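Local structure of amidohydrolase family protein (Acinetobacter baumannii, 4I6K) at residues Gln140-Leu143 with Arg144-Ser148; Leu134-Pro137 with Asp138-Lys141; Ala100-Gln103 with His104-Phe108; His156-Pro159 with Lys160-Val163. The protein is probably a 2-pyrone-4,6-dicarboxylic acid hydrolase of the amidohydrolase family and can bind citric acid. All blocks are in the same frame, centred on the assembly; numbering follows the deposited sequence.

Contact 1: Gln140-Leu143 with Arg144-Ser148; sequences QKFL and RNVES
Val-146 lays its CG2 methyl over one face of the Phe-142 ring, a CH-pi contact in which CG2 stands 4.0 Å from the ring centroid of Phe-142 and 17° off the ring normal, displaced toward the rim. The ring atoms met are CE1 and CZ, and CG2 is 3.9 Å from CZ of Phe-142. Phe-142 reaches this place with CG trans to its own backbone N (chi1 179°), while CG2 of Val-146 lies beside the nitrogen of its residue. On the exposed flank the bent chain of Lys-141 crosses Asn-145, one turn further on, at about a right angle and offers NZ to OD1 of Asn-145 in a weak hydrogen bond of 3.4 Å. Next to it, Arg-144 and Glu-147 form a salt bridge: NH2 of Arg-144 is 2.6 Å from OE1 of Glu-147 and uses the syn lone pair of that oxygen, which lies somewhat out of the guanidinium plane. OE2 of the same carboxylate takes the backbone N-H of Ser-173, so both of its oxygens are held. Beneath these side chains run the i to i+4 bonds of helix 137-148, among them Val-146 N to Phe-142 O at 3.0 Å, which fix the spacing of ring and methyl. Leu-111 of helix 108-115 and Val-102 pack on Phe-142 as well. The helix, which links strands 119-125 and 152-156 in a beta-alpha-beta unit, thus carries an apolar side turned inward and a charged flank, where the bridge to Glu-147 probably offsets the charge of Arg-144.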
loop_
_atom_site.group_PDB
_atom_site.type_symbol
_atom_site.label_atom_id
_atom_site.label_comp_id
_atom_site.label_asym_id
_atom_site.label_seq_id
_atom_site.Cartn_x
_atom_site.Cartn_y
_atom_site.Cartn_z
ATOM N N GLN A 140 10.068 -9.189 -16.979
ATOM C CA GLN A 140 11.143 -9.829 -16.236
ATOM C C GLN A 140 12.325 -8.878 -16.084
ATOM O O GLN A 140 12.975 -8.833 -15.033
ATOM C CB GLN A 140 11.596 -11.115 -16.933
ATOM C CG GLN A 140 10.509 -12.167 -17.099
ATOM C CD GLN A 140 11.061 -13.529 -17.503
ATOM O OE1 GLN A 140 11.892 -13.641 -18.410
ATOM N NE2 GLN A 140 10.604 -14.572 -16.824
ATOM N N LYS A 141 12.607 -8.112 -17.134
ATOM C CA LYS A 141 13.744 -7.203 -17.073
ATOM C C LYS A 141 13.522 -6.067 -16.078
ATOM O O LYS A 141 14.380 -5.773 -15.241
ATOM C CB LYS A 141 14.092 -6.641 -18.447
ATOM C CG LYS A 141 15.503 -6.088 -18.462
ATOM C CD LYS A 141 16.366 -6.959 -17.543
ATOM C CE LYS A 141 17.284 -6.131 -16.657
ATOM N NZ LYS A 141 17.443 -6.747 -15.305
ATOM N N PHE A 142 12.375 -5.411 -16.199
ATOM C CA PHE A 142 11.959 -4.414 -15.224
ATOM C C PHE A 142 12.129 -4.987 -13.827
ATOM O O PHE A 142 12.780 -4.395 -12.970
ATOM C CB PHE A 142 10.490 -4.064 -15.445
ATOM C CG PHE A 142 9.956 -3.066 -14.467
ATOM C CD1 PHE A 142 8.933 -3.401 -13.610
ATOM C CD2 PHE A 142 10.489 -1.797 -14.402
ATOM C CE1 PHE A 142 8.444 -2.484 -12.720
ATOM C CE2 PHE A 142 10.008 -0.886 -13.513
ATOM C CZ PHE A 142 8.986 -1.225 -12.670
ATOM N N LEU A 143 11.542 -6.162 -13.616
ATOM C CA LEU A 143 11.488 -6.766 -12.293
ATOM C C LEU A 143 12.849 -7.128 -11.753
ATOM O O LEU A 143 13.097 -6.952 -10.574
ATOM C CB LEU A 143 10.586 -7.988 -12.296
ATOM C CG LEU A 143 9.115 -7.628 -12.436
ATOM C CD1 LEU A 143 8.305 -8.873 -12.686
ATOM C CD2 LEU A 143 8.615 -6.877 -11.192
ATOM N N ARG A 144 13.731 -7.644 -12.605
ATOM C CA ARG A 144 15.101 -7.907 -12.168
ATOM C C ARG A 144 15.774 -6.611 -11.725
ATOM O O ARG A 144 16.568 -6.589 -10.785
ATOM C CB ARG A 144 15.896 -8.589 -13.276
ATOM C CG ARG A 144 15.505 -10.042 -13.474
ATOM C CD ARG A 144 15.609 -10.795 -12.169
ATOM N NE ARG A 144 14.890 -12.071 -12.189
ATOM C CZ ARG A 144 14.875 -12.928 -11.171
ATOM N NH1 ARG A 144 14.189 -14.072 -11.255
ATOM N NH2 ARG A 144 15.554 -12.638 -10.063
ATOM N N ASN A 145 15.430 -5.517 -12.397
ATOM C CA ASN A 145 15.953 -4.213 -12.007
ATOM C C ASN A 145 15.489 -3.757 -10.624
ATOM O O ASN A 145 16.306 -3.336 -9.803
ATOM C CB ASN A 145 15.594 -3.168 -13.052
ATOM C CG ASN A 145 16.469 -3.257 -14.273
ATOM O OD1 ASN A 145 17.667 -3.536 -14.177
ATOM N ND2 ASN A 145 15.882 -3.012 -15.434
ATOM N N VAL A 146 14.178 -3.840 -10.384
ATOM C CA VAL A 146 13.602 -3.562 -9.070
ATOM C C VAL A 146 14.269 -4.423 -7.988
ATOM O O VAL A 146 14.609 -3.943 -6.907
ATOM C CB VAL A 146 12.049 -3.814 -9.043
ATOM C CG1 VAL A 146 11.450 -3.488 -7.657
ATOM C CG2 VAL A 146 11.345 -2.995 -10.094
ATOM N N GLU A 147 14.412 -5.712 -8.269
ATOM C CA GLU A 147 15.106 -6.609 -7.346
ATOM C C GLU A 147 16.511 -6.077 -6.995
ATOM O O GLU A 147 16.886 -6.001 -5.825
ATOM C CB GLU A 147 15.209 -7.976 -7.990
ATOM C CG GLU A 147 15.748 -9.074 -7.115
ATOM C CD GLU A 147 15.811 -10.377 -7.880
ATOM O OE1 GLU A 147 16.123 -10.341 -9.089
ATOM O OE2 GLU A 147 15.537 -11.435 -7.288
ATOM N N SER A 148 17.267 -5.696 -8.022
ATOM C CA SER A 148 18.611 -5.153 -7.854
ATOM C C SER A 148 18.631 -3.923 -6.977
ATOM O O SER A 148 19.610 -3.673 -6.283
ATOM C CB SER A 148 19.187 -4.785 -9.214
ATOM O OG SER A 148 18.852 -5.794 -10.148
#

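Contact 2: Leu134-Pro137 with Asp138-Lys141; sequences LNTP and DWQK
Leu-134 and Trp-139 provide the apolar part of this helix start. Methyl CD2 of Leu-134 sits over one face of the indole, in CH-pi contact 3.5 Å from the centroid of the six-membered ring of Trp-139 and 22° off its normal. It comes nearest to CE3 of Trp-139, at 3.3 Å, displaced toward the rim of the ring. In Leu-134, chi1 of -68° together with chi2 near 180° brings CD2 to the indole; the side chain also packs on Leu-165 and Leu-169 of helix 159-169. At the edge of the indole, in its plane, OG1 of Thr-136 is 3.5 Å from CD1 of Trp-139.

The backbone bonds belong to the first turn of helix 137-148, with Thr-136 in the N-cap position and Pro-137 as the first helical residue, in the loop-to-helix step that follows strand 119-125 in the parallel beta/alpha fold. Gln-140 N donates to Thr-136 O at 3.0 Å, and Lys-141 N to Pro-137 O at 2.9 Å.

Among the polar side chains, Asp-138 has its OD2 hydrogen-bonded to NE2 of His-104, whose ring also stacks with Trp-139. The extended chain of Gln-140 runs alongside the carbonyl of Asn-135, its CG lying 3.1 Å from Asn-135 O.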
loop_
_atom_site.group_PDB
_atom_site.type_symbol
_atom_site.label_atom_id
_atom_site.label_comp_id
_atom_site.label_asym_id
_atom_site.label_seq_id
_atom_site.Cartn_x
_atom_site.Cartn_y
_atom_site.Cartn_z
ATOM N N LEU A 134 3.265 -11.001 -16.461
ATOM C CA LEU A 134 4.537 -10.668 -15.833
ATOM C C LEU A 134 5.708 -11.532 -16.313
ATOM O O LEU A 134 6.876 -11.218 -16.041
ATOM C CB LEU A 134 4.393 -10.753 -14.319
ATOM C CG LEU A 134 3.499 -9.673 -13.723
ATOM C CD1 LEU A 134 3.519 -9.750 -12.206
ATOM C CD2 LEU A 134 3.937 -8.308 -14.204
ATOM N N ASN A 135 5.391 -12.613 -17.022
ATOM C CA ASN A 135 6.403 -13.558 -17.480
ATOM C C ASN A 135 7.173 -13.024 -18.686
ATOM O O ASN A 135 8.339 -13.357 -18.882
ATOM C CB ASN A 135 5.745 -14.877 -17.847
ATOM C CG ASN A 135 4.663 -14.695 -18.885
ATOM O OD1 ASN A 135 3.784 -13.838 -18.739
ATOM N ND2 ASN A 135 4.731 -15.478 -19.956
ATOM N N THR A 136 6.523 -12.192 -19.490
ATOM C CA THR A 136 7.150 -11.664 -20.700
ATOM C C THR A 136 8.530 -11.076 -20.411
ATOM O O THR A 136 8.777 -10.574 -19.315
ATOM C CB THR A 136 6.260 -10.601 -21.365
ATOM O OG1 THR A 136 6.450 -9.338 -20.717
ATOM C CG2 THR A 136 4.806 -11.004 -21.250
ATOM N N PRO A 137 9.440 -11.137 -21.398
ATOM C CA PRO A 137 10.824 -10.703 -21.181
ATOM C C PRO A 137 10.953 -9.268 -20.659
ATOM O O PRO A 137 11.752 -9.011 -19.760
ATOM C CB PRO A 137 11.448 -10.837 -22.573
ATOM C CG PRO A 137 10.685 -11.930 -23.202
ATOM C CD PRO A 137 9.263 -11.757 -22.722
ATOM N N ASP A 138 10.175 -8.346 -21.214
ATOM C CA ASP A 138 10.205 -6.944 -20.790
ATOM C C ASP A 138 9.812 -6.773 -19.320
ATOM O O ASP A 138 10.384 -5.952 -18.612
ATOM C CB ASP A 138 9.272 -6.127 -21.673
ATOM C CG ASP A 138 7.954 -6.839 -21.924
ATOM O OD1 ASP A 138 7.957 -8.087 -21.917
ATOM O OD2 ASP A 138 6.920 -6.163 -22.124
ATOM N N TRP A 139 8.824 -7.538 -18.869
ATOM C CA TRP A 139 8.414 -7.503 -17.468
ATOM C C TRP A 139 9.485 -8.065 -16.562
ATOM O O TRP A 139 9.772 -7.493 -15.513
ATOM C CB TRP A 139 7.094 -8.243 -17.246
ATOM C CG TRP A 139 5.949 -7.301 -17.348
ATOM C CD1 TRP A 139 5.084 -7.168 -18.395
ATOM C CD2 TRP A 139 5.570 -6.318 -16.385
ATOM N NE1 TRP A 139 4.174 -6.174 -18.133
ATOM C CE2 TRP A 139 4.453 -5.629 -16.908
ATOM C CE3 TRP A 139 6.063 -5.951 -15.128
ATOM C CZ2 TRP A 139 3.817 -4.600 -16.218
ATOM C CZ3 TRP A 139 5.434 -4.930 -14.440
ATOM C CH2 TRP A 139 4.317 -4.268 -14.986
ATOM N N GLN A 140 10.068 -9.189 -16.979
ATOM C CA GLN A 140 11.143 -9.829 -16.236
ATOM C C GLN A 140 12.325 -8.878 -16.084
ATOM O O GLN A 140 12.975 -8.833 -15.033
ATOM C CB GLN A 140 11.596 -11.115 -16.933
ATOM C CG GLN A 140 10.509 -12.167 -17.099
ATOM C CD GLN A 140 11.061 -13.529 -17.503
ATOM O OE1 GLN A 140 11.892 -13.641 -18.410
ATOM N NE2 GLN A 140 10.604 -14.572 -16.824
ATOM N N LYS A 141 12.607 -8.112 -17.134
ATOM C CA LYS A 141 13.744 -7.203 -17.073
ATOM C C LYS A 141 13.522 -6.067 -16.078
ATOM O O LYS A 141 14.380 -5.773 -15.241
ATOM C CB LYS A 141 14.092 -6.641 -18.447
ATOM C CG LYS A 141 15.503 -6.088 -18.462
ATOM C CD LYS A 141 16.366 -6.959 -17.543
ATOM C CE LYS A 141 17.284 -6.131 -16.657
ATOM N NZ LYS A 141 17.443 -6.747 -15.305
#

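Contact 3: Ala100-Gln103 with His104-Phe108; sequences AVVQ and HTTTF
Thr-106 points its hydroxyl back at the carbonyl of Gln-103, and that single oxygen accepts twice from the same residue. The side-chain bond is short, OG1 of Thr-106 lying 2.6 Å from Gln-103 O, in the carbonyl plane and on a lone pair. The backbone bond comes from above that plane: Thr-106 N donates to Gln-103 O at 3.0 Å, 58° out of it, with an N-H...O angle of 167°. Two donors thus hold the oxygen, one in its plane and one above it. The hydroxyl gains this position because OG1 lies trans to the carbonyl carbon of Thr-106 (chi1 -48°), beside its backbone N. The side chain of Val-102 meets that of Thr-106 at about a right angle, with CB 3.5 Å from the hydroxyl oxygen OG1 of Thr-106.

The backbone bond closes a type I beta turn from Gln-103 to Thr-106, within the loop that leads from strand 96-100 to helix 108-115; Thr-107 then takes the N-cap position of that helix.

The side chains of Gln-103 and His-104 are joined through solvent. One water donates to OE1 of Gln-103 at 3.0 Å, accepts from His-104 N and lies 3.0 Å from ND1 of His-104. Another accepts from Gln-103 N at 2.8 Å and donates to OG1 of Thr-106, bridging the start and end of the turn. The far nitrogen of the imidazole is taken by Asp-138 of helix 137-148.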
loop_
_atom_site.group_PDB
_atom_site.type_symbol
_atom_site.label_atom_id
_atom_site.label_comp_id
_atom_site.label_asym_id
_atom_site.label_seq_id
_atom_site.Cartn_x
_atom_site.Cartn_y
_atom_site.Cartn_z
ATOM N N ALA A 100 6.418 4.738 -6.130
ATOM C CA ALA A 100 6.109 5.371 -7.404
ATOM C C ALA A 100 5.311 4.439 -8.293
ATOM O O ALA A 100 5.141 3.249 -7.984
ATOM C CB ALA A 100 7.406 5.808 -8.128
ATOM N N VAL A 101 4.817 4.999 -9.393
ATOM C CA VAL A 101 4.218 4.223 -10.466
ATOM C C VAL A 101 4.958 4.622 -11.732
ATOM O O VAL A 101 5.139 5.813 -12.004
ATOM C CB VAL A 101 2.715 4.507 -10.585
ATOM C CG1 VAL A 101 2.092 3.762 -11.778
ATOM C CG2 VAL A 101 2.021 4.114 -9.273
ATOM N N VAL A 102 5.421 3.621 -12.478
ATOM C CA VAL A 102 6.254 3.843 -13.653
ATOM C C VAL A 102 5.909 2.839 -14.724
ATOM O O VAL A 102 5.410 1.770 -14.423
ATOM C CB VAL A 102 7.740 3.648 -13.317
ATOM C CG1 VAL A 102 8.193 4.646 -12.264
ATOM C CG2 VAL A 102 7.966 2.232 -12.834
ATOM N N GLN A 103 6.162 3.195 -15.980
ATOM C CA GLN A 103 6.087 2.253 -17.100
ATOM C C GLN A 103 7.065 1.115 -16.846
ATOM O O GLN A 103 8.184 1.369 -16.412
ATOM C CB GLN A 103 6.503 2.961 -18.391
ATOM C CG GLN A 103 5.640 4.147 -18.766
ATOM C CD GLN A 103 4.251 3.721 -19.192
ATOM O OE1 GLN A 103 3.832 2.594 -18.930
ATOM N NE2 GLN A 103 3.530 4.618 -19.856
ATOM N N HIS A 104 6.682 -0.129 -17.130
ATOM C CA HIS A 104 7.623 -1.224 -16.932
ATOM C C HIS A 104 8.806 -1.131 -17.900
ATOM O O HIS A 104 9.770 -1.891 -17.789
ATOM C CB HIS A 104 6.951 -2.593 -17.005
ATOM C CG HIS A 104 6.460 -2.964 -18.370
ATOM N ND1 HIS A 104 5.159 -2.748 -18.778
ATOM C CD2 HIS A 104 7.086 -3.558 -19.413
ATOM C CE1 HIS A 104 5.012 -3.180 -20.018
ATOM N NE2 HIS A 104 6.166 -3.673 -20.427
ATOM N N THR A 105 8.751 -0.174 -18.825
ATOM C CA THR A 105 9.855 0.028 -19.771
ATOM C C THR A 105 10.796 1.161 -19.351
ATOM O O THR A 105 11.767 1.468 -20.047
ATOM C CB THR A 105 9.350 0.314 -21.184
ATOM O OG1 THR A 105 8.465 1.446 -21.153
ATOM C CG2 THR A 105 8.625 -0.907 -21.737
ATOM N N THR A 106 10.510 1.782 -18.213
ATOM C CA THR A 106 11.421 2.769 -17.676
ATOM C C THR A 106 12.808 2.142 -17.630
ATOM O O THR A 106 12.952 0.951 -17.380
ATOM C CB THR A 106 11.005 3.208 -16.260
ATOM O OG1 THR A 106 9.608 3.505 -16.252
ATOM C CG2 THR A 106 11.766 4.452 -15.845
ATOM N N THR A 107 13.833 2.947 -17.861
ATOM C CA THR A 107 15.191 2.431 -17.867
ATOM C C THR A 107 15.743 2.340 -16.461
ATOM O O THR A 107 15.347 3.099 -15.576
ATOM C CB THR A 107 16.108 3.320 -18.699
ATOM O OG1 THR A 107 16.036 4.661 -18.202
ATOM C CG2 THR A 107 15.668 3.293 -20.157
ATOM N N PHE A 108 16.664 1.403 -16.262
ATOM C CA PHE A 108 17.312 1.246 -14.972
ATOM C C PHE A 108 17.777 2.602 -14.448
ATOM O O PHE A 108 17.532 2.952 -13.282
ATOM C CB PHE A 108 18.502 0.297 -15.067
ATOM C CG PHE A 108 19.206 0.078 -13.751
ATOM C CD1 PHE A 108 18.644 -0.736 -12.771
ATOM C CD2 PHE A 108 20.428 0.684 -13.491
ATOM C CE1 PHE A 108 19.284 -0.937 -11.551
ATOM C CE2 PHE A 108 21.080 0.487 -12.278
ATOM C CZ PHE A 108 20.507 -0.327 -11.307
HETATM O O HOH W 1 7.198 5.747 -16.470
HETATM O O HOH W 2 3.647 -0.296 -18.029
#

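Contact 4: His156-Pro159 with Lys160-Val163; sequences HAPP and KYLV
Pro-158 lies on one face of the Tyr-161 ring, and this is the close-packed heart of the contact. CG of Pro-158 is 4.0 Å from the ring centroid of Tyr-161 in a CH-pi arrangement, 29° off the normal and nearest to the ring atom CG of Tyr-161, at 3.6 Å. CD of Pro-158 leans instead on CD1 of the same ring. With its CG beside the backbone N (chi1 -88°), Tyr-161 lays its ring back against the proline, and its hydroxyl is fixed further off by a hydrogen bond to the carbonyl of Leu-129. From the edge of the ring, near its plane, comes CB of Ala-157, which is 3.9 Å from CB of Tyr-161 and 4.0 Å from CD2 of Leu-162; the buried Ala-157 and Leu-162 complete the tight side. Citric acid is bound about 9 Å from the side chain of Ala-157.

The backbone is gripped here too. Pro-158 O accepts two N-H groups: Tyr-161 N at 2.6 Å, well above the carbonyl plane, and Leu-162 N at 2.9 Å, closer to that plane.

On the exposed side the packing is sparse. Lys-160 starts out near the prolines, its CG 4.1 Å from CG of Pro-158, but the rest of the chain runs away from the segment 156-159, and the residue also touches Asp-194 of helix 193-201.

Pro-158 takes the N-cap position and Pro-159 opens helix 159-169. The arrangement is the turn from the C-terminal end of a beta strand, 152-156, into the following helix, as in the parallel beta/alpha barrel fold of the amidohydrolase family.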
loop_
_atom_site.group_PDB
_atom_site.type_symbol
_atom_site.label_atom_id
_atom_site.label_comp_id
_atom_site.label_asym_id
_atom_site.label_seq_id
_atom_site.Cartn_x
_atom_site.Cartn_y
_atom_site.Cartn_z
ATOM N N HIS A 156 -2.036 -3.442 -5.343
ATOM C CA HIS A 156 -3.404 -3.166 -5.002
ATOM C C HIS A 156 -4.237 -3.832 -6.077
ATOM O O HIS A 156 -4.181 -3.439 -7.238
ATOM C CB HIS A 156 -3.670 -1.673 -4.953
ATOM C CG HIS A 156 -5.039 -1.336 -4.459
ATOM N ND1 HIS A 156 -5.888 -0.478 -5.129
ATOM C CD2 HIS A 156 -5.724 -1.774 -3.375
ATOM C CE1 HIS A 156 -7.025 -0.385 -4.466
ATOM N NE2 HIS A 156 -6.952 -1.160 -3.396
ATOM N N ALA A 157 -4.985 -4.860 -5.689
ATOM C CA ALA A 157 -5.643 -5.708 -6.660
ATOM C C ALA A 157 -6.631 -6.656 -6.001
ATOM O O ALA A 157 -6.496 -6.987 -4.824
ATOM C CB ALA A 157 -4.606 -6.496 -7.447
ATOM N N PRO A 158 -7.636 -7.100 -6.771
ATOM C CA PRO A 158 -8.625 -8.051 -6.293
ATOM C C PRO A 158 -8.023 -9.448 -6.172
ATOM O O PRO A 158 -7.113 -9.805 -6.935
ATOM C CB PRO A 158 -9.677 -8.037 -7.403
ATOM C CG PRO A 158 -8.887 -7.676 -8.649
ATOM C CD PRO A 158 -7.899 -6.666 -8.157
ATOM N N PRO A 159 -8.545 -10.246 -5.223
ATOM C CA PRO A 159 -8.022 -11.579 -4.984
ATOM C C PRO A 159 -7.878 -12.423 -6.260
ATOM O O PRO A 159 -6.915 -13.181 -6.388
ATOM C CB PRO A 159 -9.026 -12.164 -4.000
ATOM C CG PRO A 159 -9.381 -10.956 -3.144
ATOM C CD PRO A 159 -9.508 -9.834 -4.180
ATOM N N LYS A 160 -8.800 -12.271 -7.203
ATOM C CA LYS A 160 -8.715 -13.007 -8.453
ATOM C C LYS A 160 -7.456 -12.631 -9.238
ATOM O O LYS A 160 -6.976 -13.404 -10.059
ATOM C CB LYS A 160 -9.977 -12.784 -9.295
ATOM C CG LYS A 160 -10.153 -11.369 -9.838
ATOM C CD LYS A 160 -11.480 -11.252 -10.578
ATOM C CE LYS A 160 -11.908 -9.814 -10.842
ATOM N NZ LYS A 160 -11.614 -9.366 -12.235
ATOM N N TYR A 161 -6.926 -11.441 -8.966
ATOM C CA TYR A 161 -5.729 -10.959 -9.631
ATOM C C TYR A 161 -4.501 -11.364 -8.824
ATOM O O TYR A 161 -3.469 -11.778 -9.389
ATOM C CB TYR A 161 -5.781 -9.435 -9.772
ATOM C CG TYR A 161 -6.471 -8.917 -11.028
ATOM C CD1 TYR A 161 -6.337 -7.587 -11.403
ATOM C CD2 TYR A 161 -7.255 -9.750 -11.835
ATOM C CE1 TYR A 161 -6.950 -7.088 -12.543
ATOM C CE2 TYR A 161 -7.884 -9.255 -12.994
ATOM C CZ TYR A 161 -7.723 -7.911 -13.337
ATOM O OH TYR A 161 -8.317 -7.361 -14.472
ATOM N N LEU A 162 -4.617 -11.249 -7.500
ATOM C CA LEU A 162 -3.513 -11.593 -6.603
ATOM C C LEU A 162 -3.115 -13.056 -6.743
ATOM O O LEU A 162 -1.927 -13.380 -6.720
ATOM C CB LEU A 162 -3.871 -11.294 -5.145
ATOM C CG LEU A 162 -4.168 -9.842 -4.794
ATOM C CD1 LEU A 162 -4.817 -9.732 -3.414
ATOM C CD2 LEU A 162 -2.888 -9.044 -4.857
ATOM N N VAL A 163 -4.104 -13.939 -6.875
ATOM C CA VAL A 163 -3.843 -15.373 -7.022
ATOM C C VAL A 163 -2.974 -15.650 -8.260
ATOM O O VAL A 163 -2.260 -16.661 -8.342
ATOM C CB VAL A 163 -5.151 -16.164 -7.132
ATOM C CG1 VAL A 163 -4.863 -17.595 -7.552
ATOM C CG2 VAL A 163 -5.926 -16.116 -5.813
#

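From the N terminus, contact 3 comes first, closing a tight turn in the loop between strand 96-100 and helix 108-115. Contact 2 then forms the start of helix 137-148, and contact 1, sharing Gln-140 and Lys-141 with it, continues along that helix to its end. Contact 4 lies beyond strand 152-156, at the start of helix 159-169. The contacts follow one another in series, with only the overlap of 1 and 2, and none crosses another. Contacts 1 to 3 tie the loop after strand 96-100 to helix 137-148; contact 4 belongs to the next unit and touches none of them, its centre about 19 Å from that of contact 2.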